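Local coordinates for protein WipB (Legionella pneumophila, PDB 5NNY) that removes phosphate from serine and threonine residues as a translocated bacterial effector that targets the host lysosomal nutrient-sensing machinery, the portion here being its phosphatase domain, at residues A[210-224]-A[277-291]. Numbering follows the deposited sequence.
Sequences AGIGLNHIRGLARKF and TDEVVAATVWGREYG
The backbone carbonyl of Asp278 accepts a hydrogen bond from Lys223 NZ (2.9 Å) at the start of a helix pair in the phosphoesterase fold of WipB, where helices 214-224 and 280-286 run roughly antiparallel, their axes 145° apart, and a Schellman motif closes the second; the Asp278 carboxylate turns to Ser276. Val280 illustrates how a knob fills a hole: it enters among His216, Gly219, Leu220 and Lys223, with CG1 3.6 Å from Lys223 CB. Its other methyl, CG2, anti to the backbone N, lies on the first helix near His216 O and also lies over the centre of one face of the Tyr290 ring. Val281 CG2 then meets Leu220 CD2, the two side chains crossing at about a right angle; Leu220 also packs on Ile243 of helix 233-253. Thr284 OG1 donates back to Val280 O, a carbonyl that Thr284 N grips from the opposite face; this buried hydroxyl still faces Leu220 CD1 at 3.7 Å. Gly287, with positive phi, ends the helix and passes close to Ala210 CB and Gly211; its CA lies 3.2 Å from Gly211 O. Just beyond, Arg288 O receives His216 NE2 in the plane of the imidazole (2.9 Å), while Gly213 N donates to ND1, so both ring nitrogens are engaged and the ring's rotation is fixed. Tyr290 CB rests over a face of that imidazole in a CH-pi contact, and its phenol runs on to Gly219, whose lack of a side chain makes room for it. Tyr290 O is held by Asn215 ND2 at 2.8 Å, an almost straight bond lying in the amide plane but rising 46° out of the carbonyl plane.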
ATOM      1  N   ALA A 210       7.926   7.917  -1.076  1.00 18.24           N
ATOM      2  CA  ALA A 210       8.174   9.329  -1.339  1.00 16.71           C
ATOM      3  C   ALA A 210       9.660   9.623  -1.191  1.00 20.46           C
ATOM      4  O   ALA A 210      10.433   8.784  -0.731  1.00 15.46           O
ATOM      5  CB  ALA A 210       7.366  10.227  -0.382  1.00 17.06           C
ATOM      6  N   GLY A 211      10.054  10.842  -1.554  1.00 23.39           N
ATOM      7  CA  GLY A 211      11.473  11.188  -1.558  1.00 21.74           C
ATOM      8  C   GLY A 211      12.035  11.338  -0.151  1.00 22.47           C
ATOM      9  O   GLY A 211      11.552  12.155   0.646  1.00 26.59           O
ATOM     10  N   ILE A 212      13.081  10.574   0.154  1.00 20.42           N
ATOM     11  CA  ILE A 212      13.767  10.623   1.436  1.00 15.23           C
ATOM     12  C   ILE A 212      15.269  10.652   1.189  1.00 19.88           C
ATOM     13  O   ILE A 212      15.740  10.564   0.051  1.00 20.96           O
ATOM     14  CB  ILE A 212      13.420   9.423   2.325  1.00 13.85           C
ATOM     15  CG1 ILE A 212      13.868   8.139   1.611  1.00 16.60           C
ATOM     16  CG2 ILE A 212      11.906   9.408   2.643  1.00 17.30           C
ATOM     17  CD1 ILE A 212      13.929   6.913   2.507  1.00 18.79           C
ATOM     18  N   GLY A 213      16.020  10.734   2.282  1.00 21.63           N
ATOM     19  CA  GLY A 213      17.463  10.646   2.209  1.00 20.76           C
ATOM     20  C   GLY A 213      17.974   9.738   3.300  1.00 19.56           C
ATOM     21  O   GLY A 213      17.176   9.139   4.032  1.00 18.69           O
ATOM     22  N   LEU A 214      19.301   9.632   3.425  1.00 21.40           N
ATOM     23  CA  LEU A 214      19.886   8.912   4.555  1.00 22.89           C
ATOM     24  C   LEU A 214      19.464   9.500   5.898  1.00 21.38           C
ATOM     25  O   LEU A 214      19.444   8.783   6.906  1.00 20.93           O
ATOM     26  CB  LEU A 214      21.415   8.912   4.444  1.00 19.87           C
ATOM     27  CG  LEU A 214      22.026   8.222   3.230  1.00 21.34           C
ATOM     28  CD1 LEU A 214      23.549   8.467   3.179  1.00 19.16           C
ATOM     29  CD2 LEU A 214      21.740   6.733   3.265  1.00 25.90           C
ATOM     30  N   ASN A 215      19.138  10.797   5.942  1.00 18.53           N
ATOM     31  CA  ASN A 215      18.733  11.405   7.203  1.00 23.88           C
ATOM     32  C   ASN A 215      17.430  10.789   7.709  1.00 20.53           C
ATOM     33  O   ASN A 215      17.256  10.608   8.916  1.00 20.10           O
ATOM     34  CB  ASN A 215      18.588  12.920   7.043  1.00 21.50           C
ATOM     35  CG  ASN A 215      17.807  13.311   5.800  1.00 20.97           C
ATOM     36  OD1 ASN A 215      18.116  12.866   4.693  1.00 21.18           O
ATOM     37  ND2 ASN A 215      16.772  14.147   5.980  1.00 21.79           N
ATOM     38  N   HIS A 216      16.505  10.470   6.798  1.00 17.34           N
ATOM     39  CA  HIS A 216      15.262   9.810   7.208  1.00 15.66           C
ATOM     40  C   HIS A 216      15.536   8.425   7.779  1.00 15.79           C
ATOM     41  O   HIS A 216      14.919   8.015   8.769  1.00 18.42           O
ATOM     42  CB  HIS A 216      14.293   9.690   6.024  1.00 15.95           C
ATOM     43  CG  HIS A 216      13.737  10.991   5.553  1.00 18.69           C
ATOM     44  ND1 HIS A 216      14.377  11.788   4.629  1.00 20.49           N
ATOM     45  CD2 HIS A 216      12.595  11.642   5.886  1.00 22.74           C
ATOM     46  CE1 HIS A 216      13.652  12.871   4.407  1.00 25.55           C
ATOM     47  NE2 HIS A 216      12.564  12.805   5.155  1.00 21.61           N
ATOM     48  N   ILE A 217      16.429   7.671   7.142  1.00 14.78           N
ATOM     49  CA  ILE A 217      16.735   6.323   7.614  1.00 14.77           C
ATOM     50  C   ILE A 217      17.375   6.384   8.993  1.00 16.70           C
ATOM     51  O   ILE A 217      17.062   5.581   9.881  1.00 21.36           O
ATOM     52  CB  ILE A 217      17.625   5.600   6.579  1.00 15.97           C
ATOM     53  CG1 ILE A 217      16.920   5.600   5.232  1.00 19.18           C
ATOM     54  CG2 ILE A 217      17.974   4.179   7.032  1.00 16.91           C
ATOM     55  CD1 ILE A 217      17.781   5.075   4.090  1.00 20.98           C
ATOM     56  N   ARG A 218      18.248   7.366   9.211  1.00 20.47           N
ATOM     57  CA  ARG A 218      18.826   7.552  10.538  1.00 20.44           C
ATOM     58  C   ARG A 218      17.749   7.895  11.559  1.00 22.54           C
ATOM     59  O   ARG A 218      17.773   7.398  12.691  1.00 22.73           O
ATOM     60  CB  ARG A 218      19.903   8.643  10.483  1.00 25.35           C
ATOM     61  CG  ARG A 218      20.629   8.879  11.807  1.00 35.02           C
ATOM     62  CD  ARG A 218      21.558  10.091  11.731  1.00 36.87           C
ATOM     63  NE  ARG A 218      22.665   9.861  10.806  1.00 36.41           N
ATOM     64  CZ  ARG A 218      23.827   9.326  11.168  1.00 43.85           C
ATOM     65  NH1 ARG A 218      24.024   8.979  12.435  1.00 45.35           N
ATOM     66  NH2 ARG A 218      24.786   9.137  10.272  1.00 44.33           N
ATOM     67  N   GLY A 219      16.800   8.751  11.181  1.00 22.46           N
ATOM     68  CA  GLY A 219      15.712   9.071  12.088  1.00 19.70           C
ATOM     69  C   GLY A 219      14.844   7.866  12.401  1.00 21.21           C
ATOM     70  O   GLY A 219      14.386   7.700  13.534  1.00 22.58           O
ATOM     71  N   LEU A 220      14.602   7.016  11.398  1.00 19.51           N
ATOM     72  CA  LEU A 220      13.797   5.818  11.607  1.00 19.04           C
ATOM     73  C   LEU A 220      14.500   4.849  12.549  1.00 23.36           C
ATOM     74  O   LEU A 220      13.880   4.283  13.453  1.00 21.78           O
ATOM     75  CB  LEU A 220      13.488   5.139  10.264  1.00 17.09           C
ATOM     76  CG  LEU A 220      12.538   5.891   9.315  1.00 17.65           C
ATOM     77  CD1 LEU A 220      12.624   5.391   7.888  1.00 16.62           C
ATOM     78  CD2 LEU A 220      11.085   5.751   9.820  1.00 18.92           C
ATOM     79  N   ALA A 221      15.798   4.634  12.349  1.00 24.91           N
ATOM     80  CA  ALA A 221      16.527   3.769  13.272  1.00 23.15           C
ATOM     81  C   ALA A 221      16.407   4.278  14.706  1.00 25.47           C
ATOM     82  O   ALA A 221      16.193   3.491  15.636  1.00 27.21           O
ATOM     83  CB  ALA A 221      17.991   3.667  12.852  1.00 23.55           C
ATOM     84  N   ARG A 222      16.512   5.597  14.897  1.00 22.60           N
ATOM     85  CA  ARG A 222      16.336   6.182  16.224  1.00 24.38           C
ATOM     86  C   ARG A 222      14.919   5.969  16.751  1.00 28.18           C
ATOM     87  O   ARG A 222      14.731   5.595  17.913  1.00 27.32           O
ATOM     88  CB  ARG A 222      16.671   7.675  16.187  1.00 29.69           C
ATOM     89  CG  ARG A 222      16.408   8.380  17.508  1.00 36.18           C
ATOM     90  CD  ARG A 222      16.842   9.841  17.502  1.00 43.40           C
ATOM     91  NE  ARG A 222      18.243  10.008  17.877  1.00 54.38           N
ATOM     92  CZ  ARG A 222      19.154  10.595  17.113  1.00 58.62           C
ATOM     93  NH1 ARG A 222      20.405  10.703  17.539  1.00 57.90           N
ATOM     94  NH2 ARG A 222      18.809  11.084  15.927  1.00 60.01           N
ATOM     95  N   LYS A 223      13.911   6.209  15.910  1.00 24.32           N
ATOM     96  CA  LYS A 223      12.517   6.041  16.328  1.00 25.79           C
ATOM     97  C   LYS A 223      12.236   4.614  16.789  1.00 29.44           C
ATOM     98  O   LYS A 223      11.546   4.407  17.794  1.00 31.52           O
ATOM     99  CB  LYS A 223      11.586   6.430  15.181  1.00 29.59           C
ATOM    100  CG  LYS A 223      10.106   6.119  15.404  1.00 29.38           C
ATOM    101  CD  LYS A 223       9.406   7.268  16.062  1.00 36.40           C
ATOM    102  CE  LYS A 223       7.892   7.176  15.918  1.00 32.07           C
ATOM    103  NZ  LYS A 223       7.257   8.313  16.641  1.00 29.05           N
ATOM    104  N   PHE A 224      12.772   3.621  16.082  1.00 28.98           N
ATOM    105  CA  PHE A 224      12.550   2.215  16.401  1.00 31.25           C
ATOM    106  C   PHE A 224      13.607   1.625  17.328  1.00 32.38           C
ATOM    107  O   PHE A 224      13.534   0.429  17.642  1.00 30.94           O
ATOM    108  CB  PHE A 224      12.467   1.404  15.116  1.00 27.03           C
ATOM    109  CG  PHE A 224      11.208   1.653  14.353  1.00 21.47           C
ATOM    110  CD1 PHE A 224      10.000   1.165  14.828  1.00 20.20           C
ATOM    111  CD2 PHE A 224      11.221   2.397  13.187  1.00 22.68           C
ATOM    112  CE1 PHE A 224       8.818   1.402  14.138  1.00 26.38           C
ATOM    113  CE2 PHE A 224      10.045   2.650  12.492  1.00 24.45           C
ATOM    114  CZ  PHE A 224       8.841   2.141  12.967  1.00 25.72           C
ATOM    115  N   THR A 277      11.958  14.430  15.971  0.54 31.93           N
ATOM    116  CA  THR A 277      12.311  13.013  15.863  0.54 34.52           C
ATOM    117  C   THR A 277      11.071  12.123  15.835  0.54 30.85           C
ATOM    118  O   THR A 277      11.016  11.131  15.096  0.54 28.88           O
ATOM    119  CB  THR A 277      13.225  12.625  17.024  0.54 45.34           C
ATOM    120  OG1 THR A 277      14.414  13.416  16.958  0.54 52.34           O
ATOM    121  CG2 THR A 277      13.602  11.168  16.948  0.54 43.57           C
ATOM    122  N   ASP A 278      10.053  12.485  16.611  1.00 25.47           N
ATOM    123  CA  ASP A 278       8.839  11.676  16.696  1.00 20.13           C
ATOM    124  C   ASP A 278       8.021  11.703  15.408  1.00 22.27           C
ATOM    125  O   ASP A 278       7.107  10.878  15.243  1.00 22.71           O
ATOM    126  CB  ASP A 278       7.967  12.129  17.880  1.00 24.10           C
ATOM    127  CG  ASP A 278       7.513  13.584  17.775  1.00 35.02           C
ATOM    128  OD1 ASP A 278       8.317  14.440  17.342  1.00 36.39           O
ATOM    129  OD2 ASP A 278       6.353  13.871  18.144  1.00 36.94           O
ATOM    130  N   GLU A 279       8.327  12.620  14.500  1.00 19.17           N
ATOM    131  CA  GLU A 279       7.585  12.803  13.260  1.00 20.94           C
ATOM    132  C   GLU A 279       8.206  12.055  12.086  1.00 18.17           C
ATOM    133  O   GLU A 279       7.756  12.234  10.946  1.00 18.39           O
ATOM    134  CB  GLU A 279       7.501  14.295  12.919  1.00 25.45           C
ATOM    135  CG  GLU A 279       6.930  15.156  14.043  1.00 18.19           C
ATOM    136  CD  GLU A 279       6.896  16.655  13.711  1.00 26.93           C
ATOM    137  OE1 GLU A 279       5.818  17.269  13.857  1.00 41.31           O
ATOM    138  OE2 GLU A 279       7.938  17.212  13.300  1.00 26.74           O
ATOM    139  N   VAL A 280       9.226  11.234  12.331  1.00 20.33           N
ATOM    140  CA  VAL A 280      10.050  10.732  11.224  1.00 20.50           C
ATOM    141  C   VAL A 280       9.259   9.767  10.336  1.00 17.88           C
ATOM    142  O   VAL A 280       9.474   9.703   9.120  1.00 18.29           O
ATOM    143  CB  VAL A 280      11.346  10.092  11.755  1.00 23.46           C
ATOM    144  CG1 VAL A 280      11.072   8.783  12.496  1.00 24.71           C
ATOM    145  CG2 VAL A 280      12.330   9.876  10.602  1.00 18.56           C
ATOM    146  N   VAL A 281       8.296   9.035  10.905  1.00 20.31           N
ATOM    147  CA  VAL A 281       7.461   8.187  10.052  1.00 16.39           C
ATOM    148  C   VAL A 281       6.581   9.059   9.159  1.00 22.71           C
ATOM    149  O   VAL A 281       6.484   8.837   7.951  1.00 19.73           O
ATOM    150  CB  VAL A 281       6.627   7.198  10.895  1.00 16.35           C
ATOM    151  CG1 VAL A 281       5.651   6.420  10.009  1.00 22.25           C
ATOM    152  CG2 VAL A 281       7.529   6.200  11.616  1.00 21.69           C
ATOM    153  N   ALA A 282       5.955  10.093   9.731  1.00 22.63           N
ATOM    154  CA  ALA A 282       5.199  11.025   8.898  1.00 16.93           C
ATOM    155  C   ALA A 282       6.102  11.666   7.843  1.00 22.20           C
ATOM    156  O   ALA A 282       5.737  11.752   6.664  1.00 21.96           O
ATOM    157  CB  ALA A 282       4.529  12.093   9.773  1.00 14.02           C
ATOM    158  N   ALA A 283       7.295  12.099   8.247  1.00 20.41           N
ATOM    159  CA  ALA A 283       8.230  12.716   7.304  1.00 20.77           C
ATOM    160  C   ALA A 283       8.594  11.752   6.173  1.00 17.86           C
ATOM    161  O   ALA A 283       8.696  12.150   5.011  1.00 19.82           O
ATOM    162  CB  ALA A 283       9.478  13.170   8.057  1.00 20.46           C
ATOM    163  N   THR A 284       8.716  10.466   6.483  1.00 23.31           N
ATOM    164  CA  THR A 284       9.088   9.494   5.452  1.00 20.92           C
ATOM    165  C   THR A 284       7.935   9.239   4.477  1.00 17.74           C
ATOM    166  O   THR A 284       8.123   9.266   3.256  1.00 24.06           O
ATOM    167  CB  THR A 284       9.554   8.192   6.114  1.00 21.56           C
ATOM    168  OG1 THR A 284      10.738   8.444   6.873  1.00 19.37           O
ATOM    169  CG2 THR A 284       9.867   7.121   5.065  1.00 21.31           C
ATOM    170  N   VAL A 285       6.729   8.987   4.981  1.00 22.20           N
ATOM    171  CA  VAL A 285       5.637   8.673   4.062  1.00 18.15           C
ATOM    172  C   VAL A 285       5.233   9.901   3.252  1.00 22.23           C
ATOM    173  O   VAL A 285       4.741   9.769   2.129  1.00 25.14           O
ATOM    174  CB  VAL A 285       4.421   8.054   4.794  1.00 23.81           C
ATOM    175  CG1 VAL A 285       4.802   6.713   5.424  1.00 23.24           C
ATOM    176  CG2 VAL A 285       3.831   9.016   5.833  1.00 27.68           C
ATOM    177  N   TRP A 286       5.401  11.114   3.809  1.00 15.45           N
ATOM    178  CA  TRP A 286       5.054  12.309   3.034  1.00 24.63           C
ATOM    179  C   TRP A 286       6.234  12.875   2.249  1.00 24.22           C
ATOM    180  O   TRP A 286       6.031  13.752   1.401  1.00 20.82           O
ATOM    181  CB  TRP A 286       4.459  13.407   3.945  1.00 20.43           C
ATOM    182  CG  TRP A 286       3.002  13.131   4.381  1.00 19.35           C
ATOM    183  CD1 TRP A 286       2.582  12.637   5.580  1.00 19.68           C
ATOM    184  CD2 TRP A 286       1.819  13.325   3.588  1.00 16.06           C
ATOM    185  NE1 TRP A 286       1.202  12.513   5.586  1.00 25.89           N
ATOM    186  CE2 TRP A 286       0.716  12.926   4.371  1.00 21.42           C
ATOM    187  CE3 TRP A 286       1.587  13.803   2.292  1.00 18.53           C
ATOM    188  CZ2 TRP A 286      -0.588  12.998   3.906  1.00 21.73           C
ATOM    189  CZ3 TRP A 286       0.303  13.848   1.826  1.00 20.00           C
ATOM    190  CH2 TRP A 286      -0.774  13.462   2.631  1.00 20.44           C
ATOM    191  N   GLY A 287       7.448  12.388   2.483  1.00 19.53           N
ATOM    192  CA  GLY A 287       8.596  12.893   1.734  1.00 19.24           C
ATOM    193  C   GLY A 287       8.975  14.310   2.107  1.00 23.55           C
ATOM    194  O   GLY A 287       9.426  15.079   1.244  1.00 22.09           O
ATOM    195  N   ARG A 288       8.805  14.677   3.378  1.00 18.84           N
ATOM    196  CA  ARG A 288       9.036  16.039   3.854  1.00 23.15           C
ATOM    197  C   ARG A 288      10.383  16.170   4.551  1.00 21.63           C
ATOM    198  O   ARG A 288      10.997  15.181   4.955  1.00 20.77           O
ATOM    199  CB  ARG A 288       7.936  16.478   4.828  1.00 24.02           C
ATOM    200  CG  ARG A 288       6.533  16.330   4.283  1.00 20.95           C
ATOM    201  CD  ARG A 288       6.397  17.069   2.955  1.00 19.41           C
ATOM    202  NE  ARG A 288       5.013  17.027   2.490  1.00 20.63           N
ATOM    203  CZ  ARG A 288       4.635  17.216   1.234  1.00 19.70           C
ATOM    204  NH1 ARG A 288       5.542  17.466   0.300  1.00 22.21           N
ATOM    205  NH2 ARG A 288       3.349  17.155   0.910  1.00 21.90           N
ATOM    206  N   GLU A 289      10.801  17.419   4.748  1.00 20.44           N
ATOM    207  CA  GLU A 289      12.112  17.698   5.314  1.00 20.02           C
ATOM    208  C   GLU A 289      12.260  17.108   6.708  1.00 24.10           C
ATOM    209  O   GLU A 289      11.414  17.307   7.580  1.00 25.23           O
ATOM    210  CB  GLU A 289      12.368  19.211   5.358  1.00 22.67           C
ATOM    211  CG  GLU A 289      13.731  19.568   5.973  1.00 33.08           C
ATOM    212  CD  GLU A 289      14.249  20.959   5.568  1.00 47.08           C
ATOM    213  OE1 GLU A 289      15.472  21.186   5.679  1.00 55.74           O
ATOM    214  OE2 GLU A 289      13.453  21.815   5.132  1.00 48.95           O
ATOM    215  N   TYR A 290      13.359  16.386   6.919  1.00 23.42           N
ATOM    216  CA  TYR A 290      13.697  15.826   8.220  1.00 19.46           C
ATOM    217  C   TYR A 290      15.158  16.199   8.491  1.00 25.30           C
ATOM    218  O   TYR A 290      16.071  15.385   8.360  1.00 25.98           O
ATOM    219  CB  TYR A 290      13.454  14.295   8.262  1.00 18.64           C
ATOM    220  CG  TYR A 290      13.729  13.697   9.618  1.00 21.10           C
ATOM    221  CD1 TYR A 290      12.824  13.864  10.656  1.00 30.92           C
ATOM    222  CD2 TYR A 290      14.911  13.015   9.880  1.00 22.87           C
ATOM    223  CE1 TYR A 290      13.079  13.356  11.904  1.00 34.63           C
ATOM    224  CE2 TYR A 290      15.170  12.504  11.126  1.00 20.12           C
ATOM    225  CZ  TYR A 290      14.249  12.670  12.131  1.00 32.74           C
ATOM    226  OH  TYR A 290      14.507  12.152  13.373  1.00 37.91           O
ATOM    227  N   GLY A 291      15.379  17.463   8.856  1.00 24.47           N
ATOM    228  CA  GLY A 291      16.734  17.964   8.858  1.00 27.78           C
ATOM    229  C   GLY A 291      17.281  18.060   7.446  1.00 27.93           C
ATOM    230  O   GLY A 291      16.554  17.982   6.450  1.00 29.93           O
TER
HETATM  231  O   HOH W   1       8.410   7.053   1.648  1.00 19.00           O
HETATM  232  O   HOH W   2      15.326  16.094   4.775  1.00 20.50           O
HETATM  233  O   HOH W   3      17.466  11.439  13.626  1.00 42.21           O